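Local coordinates for protein transcription regulator AmtR (PDB 5E57) that probably binds DNA through a helix-turn-helix motif as a TetR-family transcription regulator associated with the control of nitrogen metabolism, at residues P83-L88 with R132-A137; A137-C142 with R183-D188. One frame throughout, in Å; residues are numbered along the deposited sequence.

Contact 1 (P83-L88 with R132-A137); sequences PRLHAL and RSLAAA
The guanidinium of Arg84 lies against Leu134, whose CD2 sits over one of its faces at 3.7 Å from NH1 and somewhat farther from CZ. NE, NH1 and NH2 of Arg84 each donate to a main-chain carbonyl outside the contact: NE to Pro80 O, NH1 to Leu74 O and NH2, weakly, to Gly79 O. Two sound bonds and one weak one thus hold the flat group while one face packs on a methyl; the Arg84 chain bends at chi3 (-72°), and the two side chains cross at about a right angle.

The remainder is apolar packing between helices 82-98 and 118-142, which belong to the all-helical body that TetR-family regulators carry behind their DNA-binding domain. The two short helical segments run roughly antiparallel, at 141°, with their axes 9.3 Å apart. Leu134 touches Arg84, Leu85 and Leu88. Its CB meets Leu85 CD1 at 4.1 Å, the two side chains sliding past each other in opposite directions, and its CD1 reaches Leu88 CD2 at 3.9 Å.

Leu85 has CG anti to the backbone N (chi1 177°), and its two methyls divide the work: CD1 serves Leu134, whereas CD2 rests on Ala135, 3.9 Å from CA and 4.0 Å from CB. Around this seam, Leu75 of helix 65-75 packs on Leu134, and Tyr131 touches both Leu85 and Leu88.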
loop_
_atom_site.group_PDB
_atom_site.type_symbol
_atom_site.label_atom_id
_atom_site.label_comp_id
_atom_site.label_asym_id
_atom_site.label_seq_id
_atom_site.Cartn_x
_atom_site.Cartn_y
_atom_site.Cartn_z
ATOM N N PRO A 83 8.125 21.555 6.377
ATOM C CA PRO A 83 8.175 21.870 4.962
ATOM C C PRO A 83 9.066 20.915 4.211
ATOM O O PRO A 83 8.936 20.794 2.982
ATOM C CB PRO A 83 8.772 23.281 4.910
ATOM C CG PRO A 83 8.304 23.917 6.200
ATOM C CD PRO A 83 8.293 22.763 7.211
ATOM N N ARG A 84 9.971 20.245 4.923
ATOM C CA ARG A 84 10.959 19.432 4.204
ATOM C C ARG A 84 10.341 18.070 3.821
ATOM O O ARG A 84 10.418 17.622 2.655
ATOM C CB ARG A 84 12.248 19.306 5.014
ATOM C CG ARG A 84 13.082 20.603 4.935
ATOM C CD ARG A 84 14.446 20.377 5.552
ATOM N NE ARG A 84 14.332 20.275 6.967
ATOM C CZ ARG A 84 15.030 19.470 7.780
ATOM N NH1 ARG A 84 15.870 18.568 7.347
ATOM N NH2 ARG A 84 14.798 19.557 9.071
ATOM N N LEU A 85 9.693 17.488 4.803
ATOM C CA LEU A 85 8.934 16.307 4.639
ATOM C C LEU A 85 7.821 16.521 3.624
ATOM O O LEU A 85 7.724 15.775 2.662
ATOM C CB LEU A 85 8.336 15.911 5.948
ATOM C CG LEU A 85 7.418 14.688 5.904
ATOM C CD1 LEU A 85 8.196 13.496 5.408
ATOM C CD2 LEU A 85 6.887 14.403 7.308
ATOM N N HIS A 86 7.066 17.586 3.791
ATOM C CA HIS A 86 6.086 17.946 2.784
ATOM C C HIS A 86 6.610 17.928 1.376
ATOM O O HIS A 86 5.971 17.350 0.503
ATOM C CB HIS A 86 5.386 19.258 3.068
ATOM C CG HIS A 86 4.097 19.404 2.313
ATOM N ND1 HIS A 86 4.008 20.112 1.135
ATOM C CD2 HIS A 86 2.878 18.875 2.524
ATOM C CE1 HIS A 86 2.770 20.028 0.664
ATOM N NE2 HIS A 86 2.064 19.308 1.503
ATOM N N ALA A 87 7.775 18.530 1.140
ATOM C CA ALA A 87 8.290 18.656 -0.174
ATOM C C ALA A 87 8.674 17.235 -0.669
ATOM O O ALA A 87 8.458 16.922 -1.835
ATOM C CB ALA A 87 9.516 19.540 -0.207
ATOM N N LEU A 88 9.253 16.407 0.203
ATOM C CA LEU A 88 9.600 15.066 -0.237
ATOM C C LEU A 88 8.325 14.286 -0.659
ATOM O O LEU A 88 8.339 13.602 -1.661
ATOM C CB LEU A 88 10.322 14.318 0.886
ATOM C CG LEU A 88 10.672 12.837 0.661
ATOM C CD1 LEU A 88 11.505 12.629 -0.575
ATOM C CD2 LEU A 88 11.399 12.315 1.906
ATOM N N ARG A 132 11.327 8.523 7.935
ATOM C CA ARG A 132 11.034 8.385 9.343
ATOM C C ARG A 132 11.791 9.455 10.190
ATOM O O ARG A 132 11.233 9.968 11.196
ATOM C CB ARG A 132 11.403 6.951 9.798
ATOM C CG ARG A 132 11.080 6.684 11.238
ATOM C CD ARG A 132 11.753 5.458 11.804
ATOM N NE ARG A 132 11.358 4.290 11.004
ATOM C CZ ARG A 132 10.217 3.598 11.129
ATOM N NH1 ARG A 132 9.295 3.911 12.044
ATOM N NH2 ARG A 132 10.008 2.553 10.326
ATOM N N SER A 133 13.043 9.749 9.799
ATOM C CA SER A 133 13.802 10.819 10.431
ATOM C C SER A 133 13.125 12.135 10.277
ATOM O O SER A 133 12.971 12.806 11.256
ATOM C CB SER A 133 15.226 10.979 9.863
ATOM O OG SER A 133 15.935 9.768 10.024
ATOM N N LEU A 134 12.762 12.540 9.046
ATOM C CA LEU A 134 12.046 13.805 8.877
ATOM C C LEU A 134 10.764 13.799 9.660
ATOM O O LEU A 134 10.470 14.759 10.388
ATOM C CB LEU A 134 11.714 14.099 7.420
ATOM C CG LEU A 134 12.924 14.336 6.576
ATOM C CD1 LEU A 134 12.533 14.253 5.122
ATOM C CD2 LEU A 134 13.539 15.696 6.929
ATOM N N ALA A 135 9.995 12.718 9.553
ATOM C CA ALA A 135 8.727 12.654 10.275
ATOM C C ALA A 135 8.859 12.654 11.823
ATOM O O ALA A 135 8.016 13.213 12.542
ATOM C CB ALA A 135 7.916 11.438 9.845
ATOM N N ALA A 136 9.878 12.006 12.336
ATOM C CA ALA A 136 10.103 12.016 13.797
ATOM C C ALA A 136 10.423 13.461 14.262
ATOM O O ALA A 136 10.034 13.869 15.354
ATOM C CB ALA A 136 11.227 11.072 14.174
ATOM N N ALA A 137 11.067 14.252 13.405
ATOM C CA ALA A 137 11.337 15.657 13.756
ATOM C C ALA A 137 10.035 16.507 13.656
ATOM O O ALA A 137 9.831 17.459 14.435
ATOM C CB ALA A 137 12.480 16.229 12.865
#

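Contact 2 (A137-C142 with R183-D188)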
loop_
_atom_site.group_PDB
_atom_site.type_symbol
_atom_site.label_atom_id
_atom_site.label_comp_id
_atom_site.label_asym_id
_atom_site.label_seq_id
_atom_site.Cartn_x
_atom_site.Cartn_y
_atom_site.Cartn_z
ATOM N N ALA A 137 11.067 14.252 13.405
ATOM C CA ALA A 137 11.337 15.657 13.756
ATOM C C ALA A 137 10.035 16.507 13.656
ATOM O O ALA A 137 9.831 17.459 14.435
ATOM C CB ALA A 137 12.480 16.229 12.865
ATOM N N VAL A 138 9.119 16.163 12.743
ATOM C CA VAL A 138 7.879 16.946 12.648
ATOM C C VAL A 138 7.059 16.677 13.901
ATOM O O VAL A 138 6.449 17.592 14.507
ATOM C CB VAL A 138 7.051 16.618 11.389
ATOM C CG1 VAL A 138 5.722 17.339 11.438
ATOM C CG2 VAL A 138 7.838 16.942 10.117
ATOM N N ILE A 139 7.048 15.405 14.280
ATOM C CA ILE A 139 6.406 14.985 15.494
ATOM C C ILE A 139 6.922 15.750 16.732
ATOM O O ILE A 139 6.105 16.238 17.522
ATOM C CB ILE A 139 6.525 13.463 15.720
ATOM C CG1 ILE A 139 5.609 12.711 14.722
ATOM C CG2 ILE A 139 6.067 13.089 17.119
ATOM C CD1 ILE A 139 5.974 11.238 14.559
ATOM N N ALA A 140 8.249 15.812 16.911
ATOM C CA ALA A 140 8.829 16.504 18.056
ATOM C C ALA A 140 8.416 17.975 18.038
ATOM O O ALA A 140 7.953 18.471 19.038
ATOM C CB ALA A 140 10.348 16.353 18.074
ATOM N N GLU A 141 8.537 18.636 16.884
ATOM C CA GLU A 141 8.186 20.038 16.724
ATOM C C GLU A 141 6.725 20.379 16.977
ATOM O O GLU A 141 6.443 21.514 17.328
ATOM C CB GLU A 141 8.566 20.557 15.333
ATOM N N CYS A 142 5.800 19.429 16.827
ATOM C CA CYS A 142 4.379 19.787 16.954
ATOM C C CYS A 142 3.700 19.060 18.101
ATOM O O CYS A 142 2.529 19.271 18.332
ATOM C CB CYS A 142 3.633 19.531 15.648
ATOM S SG CYS A 142 3.343 17.784 15.361
ATOM N N ARG A 183 -0.862 15.668 8.702
ATOM C CA ARG A 183 -1.804 15.476 9.808
ATOM C C ARG A 183 -1.588 14.303 10.695
ATOM O O ARG A 183 -1.864 14.382 11.920
ATOM C CB ARG A 183 -3.245 15.451 9.345
ATOM C CG ARG A 183 -3.630 16.758 8.779
ATOM C CD ARG A 183 -5.078 16.692 8.404
ATOM N NE ARG A 183 -5.385 17.890 7.669
ATOM C CZ ARG A 183 -5.902 18.946 8.216
ATOM N NH1 ARG A 183 -6.234 18.939 9.528
ATOM N NH2 ARG A 183 -6.115 20.023 7.438
ATOM N N VAL A 184 -1.070 13.213 10.156
ATOM C CA VAL A 184 -0.927 12.010 10.985
ATOM C C VAL A 184 0.180 12.224 11.964
ATOM O O VAL A 184 0.271 11.471 12.970
ATOM C CB VAL A 184 -0.606 10.679 10.248
ATOM C CG1 VAL A 184 -1.769 10.274 9.432
ATOM C CG2 VAL A 184 0.633 10.782 9.367
ATOM N N LEU A 185 1.024 13.209 11.681
ATOM C CA LEU A 185 2.110 13.532 12.611
ATOM C C LEU A 185 1.767 14.621 13.631
ATOM O O LEU A 185 2.619 15.000 14.393
ATOM C CB LEU A 185 3.299 14.017 11.832
ATOM C CG LEU A 185 3.780 13.059 10.773
ATOM C CD1 LEU A 185 4.950 13.720 10.047
ATOM C CD2 LEU A 185 4.152 11.716 11.358
ATOM N N GLY A 186 0.550 15.153 13.585
ATOM C CA GLY A 186 0.083 16.161 14.540
ATOM C C GLY A 186 0.286 17.543 13.998
ATOM O O GLY A 186 0.082 18.498 14.689
ATOM N N PHE A 187 0.707 17.683 12.762
ATOM C CA PHE A 187 0.808 19.029 12.222
ATOM C C PHE A 187 -0.599 19.592 11.997
ATOM O O PHE A 187 -1.421 18.959 11.327
ATOM C CB PHE A 187 1.628 19.018 10.946
ATOM C CG PHE A 187 1.857 20.349 10.333
ATOM C CD1 PHE A 187 3.013 21.054 10.592
ATOM C CD2 PHE A 187 0.967 20.852 9.418
ATOM C CE1 PHE A 187 3.240 22.273 9.979
ATOM C CE2 PHE A 187 1.186 22.073 8.813
ATOM C CZ PHE A 187 2.323 22.788 9.090
ATOM N N ASP A 188 -0.843 20.780 12.559
ATOM C CA ASP A 188 -2.092 21.540 12.373
ATOM C C ASP A 188 -1.818 22.968 11.865
ATOM O O ASP A 188 -2.660 23.823 12.017
ATOM C CB ASP A 188 -2.907 21.601 13.696
#
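Leu185 packs against Val138 and Ile139 just past the C-terminal end of helix 173-183, where a type I beta turn from Arg183 to Gly186 and a Schellman motif bring the chain out of the helix. Gly186 has the positive phi (95°) of that motif, and its N donates to Arg183 O at 3.0 Å. In this all-helical TetR-family fold the turn leads into the loop before helix 191-202 and lies beside the last turns of helix 118-142.

The apolar contacts centre on the fork of Leu185. CG stands anti to the carbonyl carbon (chi1 -56°), and the two methyls go to different partners: CD1 lies 3.8 Å from Val138 CB, while CD2 meets Ile139 CD1 at 3.7 Å. Both partner side chains cross that of Leu185 at about a right angle. Ile139 CG1 also borders Leu185 CB, and Val138 CG1 touches CB of Phe187 loosely. Outside the pair, Pro152 also packs on Leu185, and the ring of Phe187 meets Phe191 edge-to-face. Just before Leu185 in the chain, Arg183 packs on Val184 of the second subunit and Val184 on Gly180 of the second subunit, which sets this corner beside the dimer interface.

The polar part is backbone against sulfur. Cys142 was modelled in two conformers, so what depends on the position of its SG is doubtful. In one of them SG approaches Leu185 O at 3.0 Å, a buried carbonyl with no hydrogen-bond partner in the model, and stands 3.4 Å from Gly186 C.

In the fold
From the N terminus the chain passes through the predicted DNA-binding helices before reaching helix 82-98, where contact 1 begins. Contact 1 closes a loop of 43 residues by bringing helix 118-142 back against that helix. Contact 2 opens where contact 1 ends, sharing Ala137, and closes a second loop of 40 residues when the turn after helix 173-183 returns to the end of helix 118-142. The loops therefore follow in series, and neither nests within nor crosses the other. Their centres lie about 9 Å apart and the packing is continuous: Leu85 and Ala135 both touch Leu185, and Leu85 also meets Val138. Helix 118-142 thus joins helix 82-98 to the 183-188 turn.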